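Amidase, hydantoinase/carbamoylase family (Burkholderia ambifaria, PDB 5TP4) probably hydrolyses N-carbamoyl-L-amino acids as a zinc-dependent amidase of the peptidase M20 family. Local coordinates at residues 219-233 / 283-297. Sequence-based numbering, arbitrary orientation. Where two conformers were deposited one is given.
Sequences QAIRWLDVRVTGVAA and NTIAGDVTFTVDLRH. With EDO (1,2-ethanediol), chain T.
Trp223 and Asp294 form a non-hydrogen-bonded pair of two antiparallel strands, 220-229 and 288-297, and their side chains meet on the same face of the sheet. Trp223 NE1 donates to Asp294 OD2 at 2.8 Å. The acceptor lies at the ring edge, close to the indole plane, but the donor comes from above the carboxylate plane. The syn lone pair of OD2 is taken by Arg296 NH2, while Arg296 NE binds Asp294 OD1 at 2.8 Å. This side-on salt bridge fixes the rotation of the carboxylate, and OD2 accepts two bonds. Arg296 bends at chi2 (-121°), and Arg296 NH1 then reaches Gln219 OE1 at 3.1 Å, in the guanidinium plane. Ile221 CD1 packs on one face of that guanidinium, 3.6 Å from Arg296 NH1. NH1 also forms a salt bridge with a bound MES sulfonate, probably from the crystallisation liquor.

At the other end of the same face, Arg227 grips Asp288 side-on. Arg227 NE meets Asp288 OD1 and Arg227 NH2 meets Asp288 OD2, both at 2.8 Å, with the two flat groups nearly coplanar. The arginine chain is extended from CG to NE, which carries it alongside Thr290 CG2 to the carboxylate.

The opposite face is largely apolar in its middle, from Leu224 to Val228 and from Val289 to Leu295. Phe291 CG sits between its backbone N and carbonyl carbon (chi1 58°), which brings the ring across to Val226. Val226 CB makes a CH-pi contact 3.7 Å from the Phe291 ring centroid, and Val228 CG2 touches the ring edge.

The pair is consistent with the smaller dimerisation (lid) domain of M20 enzymes, away from the zinc site. Strand 324-337 flanks 220-229, and strand 269-277 flanks 288-297. Helices 246-262 and 300-321 pack on the face of Val226 and Phe291; Arg222 reaches Asp300 and Asp304 at helix 300-321. On the polar face, Arg282 of the second subunit forms a salt bridge with Asp225 and packs on Trp223.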
loop_
_atom_site.group_PDB
_atom_site.type_symbol
_atom_site.label_atom_id
_atom_site.label_comp_id
_atom_site.label_asym_id
_atom_site.label_seq_id
_atom_site.Cartn_x
_atom_site.Cartn_y
_atom_site.Cartn_z
ATOM N N GLN B 219 -20.701 9.825 15.895
ATOM C CA GLN B 219 -19.951 8.727 16.486
ATOM C C GLN B 219 -18.754 9.224 17.283
ATOM O O GLN B 219 -18.216 10.301 17.031
ATOM C CB GLN B 219 -19.417 7.816 15.381
ATOM C CG GLN B 219 -20.498 7.084 14.632
ATOM C CD GLN B 219 -20.068 6.743 13.233
ATOM O OE1 GLN B 219 -19.405 7.534 12.561
ATOM N NE2 GLN B 219 -20.460 5.553 12.781
ATOM N N ALA B 220 -18.283 8.369 18.202
ATOM C CA ALA B 220 -16.903 8.463 18.682
ATOM C C ALA B 220 -15.980 7.815 17.652
ATOM O O ALA B 220 -16.299 6.756 17.100
ATOM C CB ALA B 220 -16.741 7.772 20.033
ATOM N N ILE B 221 -14.852 8.475 17.364
ATOM C CA ILE B 221 -13.944 8.073 16.291
ATOM C C ILE B 221 -12.529 8.009 16.855
ATOM O O ILE B 221 -12.099 8.925 17.568
ATOM C CB ILE B 221 -13.967 9.062 15.111
ATOM C CG1 ILE B 221 -15.395 9.371 14.654
ATOM C CG2 ILE B 221 -13.122 8.512 13.928
ATOM C CD1 ILE B 221 -15.444 10.480 13.615
ATOM N N ARG B 222 -11.789 6.965 16.486
ATOM C CA ARG B 222 -10.351 6.905 16.705
ATOM C C ARG B 222 -9.668 6.604 15.380
ATOM O O ARG B 222 -10.127 5.750 14.616
ATOM C CB ARG B 222 -9.961 5.820 17.726
ATOM C CG ARG B 222 -10.750 5.943 19.019
ATOM C CD ARG B 222 -10.276 7.133 19.830
ATOM N NE ARG B 222 -10.942 7.177 21.139
ATOM C CZ ARG B 222 -12.043 7.879 21.418
ATOM N NH1 ARG B 222 -12.622 8.626 20.483
ATOM N NH2 ARG B 222 -12.569 7.837 22.639
ATOM N N TRP B 223 -8.567 7.296 15.127
ATOM C CA TRP B 223 -7.678 6.994 14.013
ATOM C C TRP B 223 -6.367 6.491 14.585
ATOM O O TRP B 223 -5.790 7.137 15.464
ATOM C CB TRP B 223 -7.415 8.232 13.168
ATOM C CG TRP B 223 -8.447 8.502 12.132
ATOM C CD1 TRP B 223 -9.633 7.852 11.949
ATOM C CD2 TRP B 223 -8.355 9.484 11.096
ATOM N NE1 TRP B 223 -10.296 8.379 10.848
ATOM C CE2 TRP B 223 -9.530 9.383 10.315
ATOM C CE3 TRP B 223 -7.402 10.451 10.765
ATOM C CZ2 TRP B 223 -9.762 10.205 9.213
ATOM C CZ3 TRP B 223 -7.636 11.265 9.661
ATOM C CH2 TRP B 223 -8.809 11.142 8.908
ATOM N N LEU B 224 -5.918 5.343 14.096
ATOM C CA LEU B 224 -4.713 4.697 14.587
ATOM C C LEU B 224 -3.744 4.510 13.429
ATOM O O LEU B 224 -4.149 4.338 12.275
ATOM C CB LEU B 224 -5.039 3.331 15.218
ATOM C CG LEU B 224 -6.208 3.291 16.219
ATOM C CD1 LEU B 224 -6.358 1.880 16.778
ATOM C CD2 LEU B 224 -5.957 4.234 17.326
ATOM N N ASP B 225 -2.464 4.568 13.752
ATOM C CA ASP B 225 -1.395 4.160 12.854
ATOM C C ASP B 225 -0.797 2.889 13.417
ATOM O O ASP B 225 -0.419 2.854 14.597
ATOM C CB ASP B 225 -0.292 5.216 12.756
ATOM C CG ASP B 225 -0.760 6.496 12.136
ATOM O OD1 ASP B 225 -1.594 6.451 11.222
ATOM O OD2 ASP B 225 -0.271 7.556 12.559
ATOM N N VAL B 226 -0.671 1.867 12.578
ATOM C CA VAL B 226 -0.084 0.602 12.983
ATOM C C VAL B 226 1.156 0.358 12.136
ATOM O O VAL B 226 1.120 0.523 10.910
ATOM C CB VAL B 226 -1.076 -0.564 12.832
ATOM C CG1 VAL B 226 -0.448 -1.825 13.361
ATOM C CG2 VAL B 226 -2.383 -0.273 13.569
ATOM N N ARG B 227 2.234 -0.075 12.784
ATOM C CA ARG B 227 3.436 -0.463 12.068
ATOM C C ARG B 227 3.896 -1.822 12.574
ATOM O O ARG B 227 4.077 -2.016 13.780
ATOM C CB ARG B 227 4.528 0.586 12.231
ATOM C CG ARG B 227 5.748 0.308 11.380
ATOM C CD ARG B 227 6.571 1.582 11.306
ATOM N NE ARG B 227 7.665 1.489 10.338
ATOM C CZ ARG B 227 8.546 2.464 10.145
ATOM N NH1 ARG B 227 8.449 3.582 10.861
ATOM N NH2 ARG B 227 9.515 2.326 9.248
ATOM N N VAL B 228 4.088 -2.761 11.655
ATOM C CA VAL B 228 4.527 -4.111 11.994
ATOM C C VAL B 228 5.926 -4.303 11.429
ATOM O O VAL B 228 6.165 -4.025 10.249
ATOM C CB VAL B 228 3.562 -5.172 11.434
ATOM C CG1 VAL B 228 3.962 -6.553 11.916
ATOM C CG2 VAL B 228 2.125 -4.847 11.854
ATOM N N THR B 229 6.847 -4.763 12.265
ATOM C CA THR B 229 8.243 -4.915 11.876
ATOM C C THR B 229 8.622 -6.384 11.913
ATOM O O THR B 229 8.402 -7.066 12.919
ATOM C CB THR B 229 9.165 -4.111 12.801
ATOM O OG1 THR B 229 8.739 -2.748 12.814
ATOM C CG2 THR B 229 10.581 -4.167 12.298
ATOM N N GLY B 230 9.207 -6.868 10.822
ATOM C CA GLY B 230 9.727 -8.221 10.782
ATOM C C GLY B 230 11.134 -8.196 10.224
ATOM O O GLY B 230 11.925 -7.311 10.518
ATOM N N VAL B 231 11.444 -9.198 9.410
ATOM C CA VAL B 231 12.778 -9.342 8.841
ATOM C C VAL B 231 12.607 -9.481 7.335
ATOM O O VAL B 231 11.950 -10.422 6.871
ATOM C CB VAL B 231 13.527 -10.540 9.435
ATOM C CG1 VAL B 231 14.834 -10.799 8.664
ATOM C CG2 VAL B 231 13.803 -10.284 10.932
ATOM N N ALA B 232 13.274 -8.621 6.552
ATOM C CA ALA B 232 13.034 -8.565 5.097
ATOM C C ALA B 232 14.058 -9.407 4.324
ATOM O O ALA B 232 14.980 -8.906 3.681
ATOM C CB ALA B 232 13.016 -7.118 4.611
ATOM N N ALA B 233 13.819 -10.709 4.320
ATOM C CA ALA B 233 14.728 -11.737 3.851
ATOM C C ALA B 233 14.280 -12.200 2.469
ATOM O O ALA B 233 13.163 -11.921 2.031
ATOM C CB ALA B 233 14.764 -12.896 4.856
ATOM N N ASN B 283 10.322 -10.266 -4.501
ATOM C CA ASN B 283 11.017 -11.444 -3.998
ATOM C C ASN B 283 11.689 -11.181 -2.650
ATOM O O ASN B 283 12.687 -11.824 -2.310
ATOM C CB ASN B 283 12.028 -11.962 -5.018
ATOM C CG ASN B 283 13.079 -10.943 -5.384
ATOM O OD1 ASN B 283 12.961 -9.750 -5.057
ATOM N ND2 ASN B 283 14.127 -11.413 -6.080
ATOM N N THR B 284 11.129 -10.267 -1.871
ATOM C CA THR B 284 11.609 -10.000 -0.522
ATOM C C THR B 284 10.447 -10.087 0.455
ATOM O O THR B 284 9.408 -9.447 0.252
ATOM C CB THR B 284 12.270 -8.625 -0.450
ATOM O OG1 THR B 284 13.287 -8.552 -1.462
ATOM C CG2 THR B 284 12.941 -8.440 0.901
ATOM N N ILE B 285 10.631 -10.886 1.512
ATOM C CA ILE B 285 9.673 -10.914 2.615
ATOM C C ILE B 285 9.473 -9.514 3.186
ATOM O O ILE B 285 10.427 -8.740 3.351
ATOM C CB ILE B 285 10.180 -11.892 3.689
ATOM C CG1 ILE B 285 10.266 -13.303 3.087
ATOM C CG2 ILE B 285 9.310 -11.827 4.996
ATOM C CD1 ILE B 285 11.228 -14.220 3.832
ATOM N N ALA B 286 8.219 -9.188 3.512
ATOM C CA ALA B 286 7.902 -7.891 4.112
ATOM C C ALA B 286 8.521 -7.787 5.501
ATOM O O ALA B 286 8.252 -8.623 6.370
ATOM C CB ALA B 286 6.387 -7.700 4.188
ATOM N N GLY B 287 9.361 -6.771 5.700
ATOM C CA GLY B 287 9.913 -6.488 7.013
ATOM C C GLY B 287 9.302 -5.258 7.663
ATOM O O GLY B 287 9.593 -4.978 8.829
ATOM N N ASP B 288 8.495 -4.495 6.932
ATOM C CA ASP B 288 8.026 -3.189 7.411
ATOM C C ASP B 288 6.680 -2.928 6.749
ATOM O O ASP B 288 6.626 -2.655 5.543
ATOM C CB ASP B 288 9.045 -2.089 7.061
ATOM C CG ASP B 288 8.712 -0.735 7.664
ATOM O OD1 ASP B 288 7.743 -0.620 8.437
ATOM O OD2 ASP B 288 9.444 0.240 7.345
ATOM N N VAL B 289 5.600 -3.046 7.518
ATOM C CA VAL B 289 4.245 -2.893 6.997
ATOM C C VAL B 289 3.547 -1.845 7.840
ATOM O O VAL B 289 3.626 -1.887 9.074
ATOM C CB VAL B 289 3.446 -4.205 7.049
ATOM C CG1 VAL B 289 2.028 -3.961 6.522
ATOM C CG2 VAL B 289 4.152 -5.318 6.234
ATOM N N THR B 290 2.880 -0.903 7.188
ATOM C CA THR B 290 2.082 0.094 7.896
ATOM C C THR B 290 0.640 -0.005 7.422
ATOM O O THR B 290 0.377 -0.274 6.251
ATOM C CB THR B 290 2.596 1.530 7.681
ATOM O OG1 THR B 290 2.626 1.841 6.277
ATOM C CG2 THR B 290 3.997 1.725 8.329
ATOM N N PHE B 291 -0.302 0.198 8.337
ATOM C CA PHE B 291 -1.672 0.382 7.897
ATOM C C PHE B 291 -2.367 1.300 8.888
ATOM O O PHE B 291 -1.883 1.505 10.002
ATOM C CB PHE B 291 -2.399 -0.953 7.753
ATOM C CG PHE B 291 -2.439 -1.790 8.998
ATOM C CD1 PHE B 291 -1.405 -2.668 9.298
ATOM C CD2 PHE B 291 -3.551 -1.761 9.831
ATOM C CE1 PHE B 291 -1.473 -3.487 10.435
ATOM C CE2 PHE B 291 -3.624 -2.571 10.967
ATOM C CZ PHE B 291 -2.597 -3.443 11.263
ATOM N N THR B 292 -3.487 1.881 8.462
ATOM C CA THR B 292 -4.266 2.761 9.326
ATOM C C THR B 292 -5.533 2.044 9.762
ATOM O O THR B 292 -6.028 1.136 9.085
ATOM C CB THR B 292 -4.647 4.085 8.641
ATOM O OG1 THR B 292 -5.478 3.829 7.493
ATOM C CG2 THR B 292 -3.397 4.843 8.222
ATOM N N VAL B 293 -6.055 2.443 10.919
ATOM C CA VAL B 293 -7.326 1.925 11.406
ATOM C C VAL B 293 -8.226 3.104 11.722
ATOM O O VAL B 293 -7.816 4.028 12.429
ATOM C CB VAL B 293 -7.164 1.041 12.663
ATOM C CG1 VAL B 293 -8.503 0.557 13.088
ATOM C CG2 VAL B 293 -6.283 -0.176 12.358
ATOM N N ASP B 294 -9.449 3.068 11.195
ATOM C CA ASP B 294 -10.524 3.977 11.579
ATOM C C ASP B 294 -11.504 3.162 12.415
ATOM O O ASP B 294 -12.066 2.178 11.922
ATOM C CB ASP B 294 -11.171 4.558 10.316
ATOM C CG ASP B 294 -12.392 5.449 10.589
ATOM O OD1 ASP B 294 -13.393 4.950 11.125
ATOM O OD2 ASP B 294 -12.355 6.633 10.172
ATOM N N LEU B 295 -11.684 3.549 13.680
ATOM C CA LEU B 295 -12.576 2.867 14.622
ATOM C C LEU B 295 -13.740 3.773 14.984
ATOM O O LEU B 295 -13.531 4.951 15.268
ATOM C CB LEU B 295 -11.867 2.527 15.936
ATOM C CG LEU B 295 -10.813 1.444 16.011
ATOM C CD1 LEU B 295 -10.384 1.343 17.486
ATOM C CD2 LEU B 295 -11.392 0.128 15.518
ATOM N N ARG B 296 -14.952 3.226 15.020
ATOM C CA ARG B 296 -16.127 4.015 15.383
ATOM C C ARG B 296 -16.995 3.260 16.367
ATOM O O ARG B 296 -17.064 2.030 16.347
ATOM C CB ARG B 296 -16.986 4.356 14.184
ATOM C CG ARG B 296 -16.182 4.753 12.998
ATOM C CD ARG B 296 -16.529 6.113 12.542
ATOM N NE ARG B 296 -15.546 6.646 11.604
ATOM C CZ ARG B 296 -15.721 7.763 10.916
ATOM N NH1 ARG B 296 -16.872 8.450 11.047
ATOM N NH2 ARG B 296 -14.752 8.197 10.121
ATOM N N HIS B 297 -17.691 4.024 17.206
ATOM C CA HIS B 297 -18.757 3.463 18.025
ATOM C C HIS B 297 -19.691 4.614 18.373
ATOM O O HIS B 297 -19.404 5.776 18.083
ATOM C CB HIS B 297 -18.213 2.767 19.288
ATOM C CG HIS B 297 -19.153 1.749 19.874
ATOM N ND1 HIS B 297 -20.272 2.103 20.599
ATOM C CD2 HIS B 297 -19.122 0.393 19.865
ATOM C CE1 HIS B 297 -20.897 1.009 21.005
ATOM N NE2 HIS B 297 -20.231 -0.044 20.558
HETATM C C1 EDO T . -18.762 13.240 15.703
HETATM O O1 EDO T . -19.461 12.757 16.863
HETATM C C2 EDO T . -17.260 13.049 15.896
HETATM O O2 EDO T . -16.794 13.842 17.001
HETATM O O HOH W 1 9.081 -1.306 10.806
#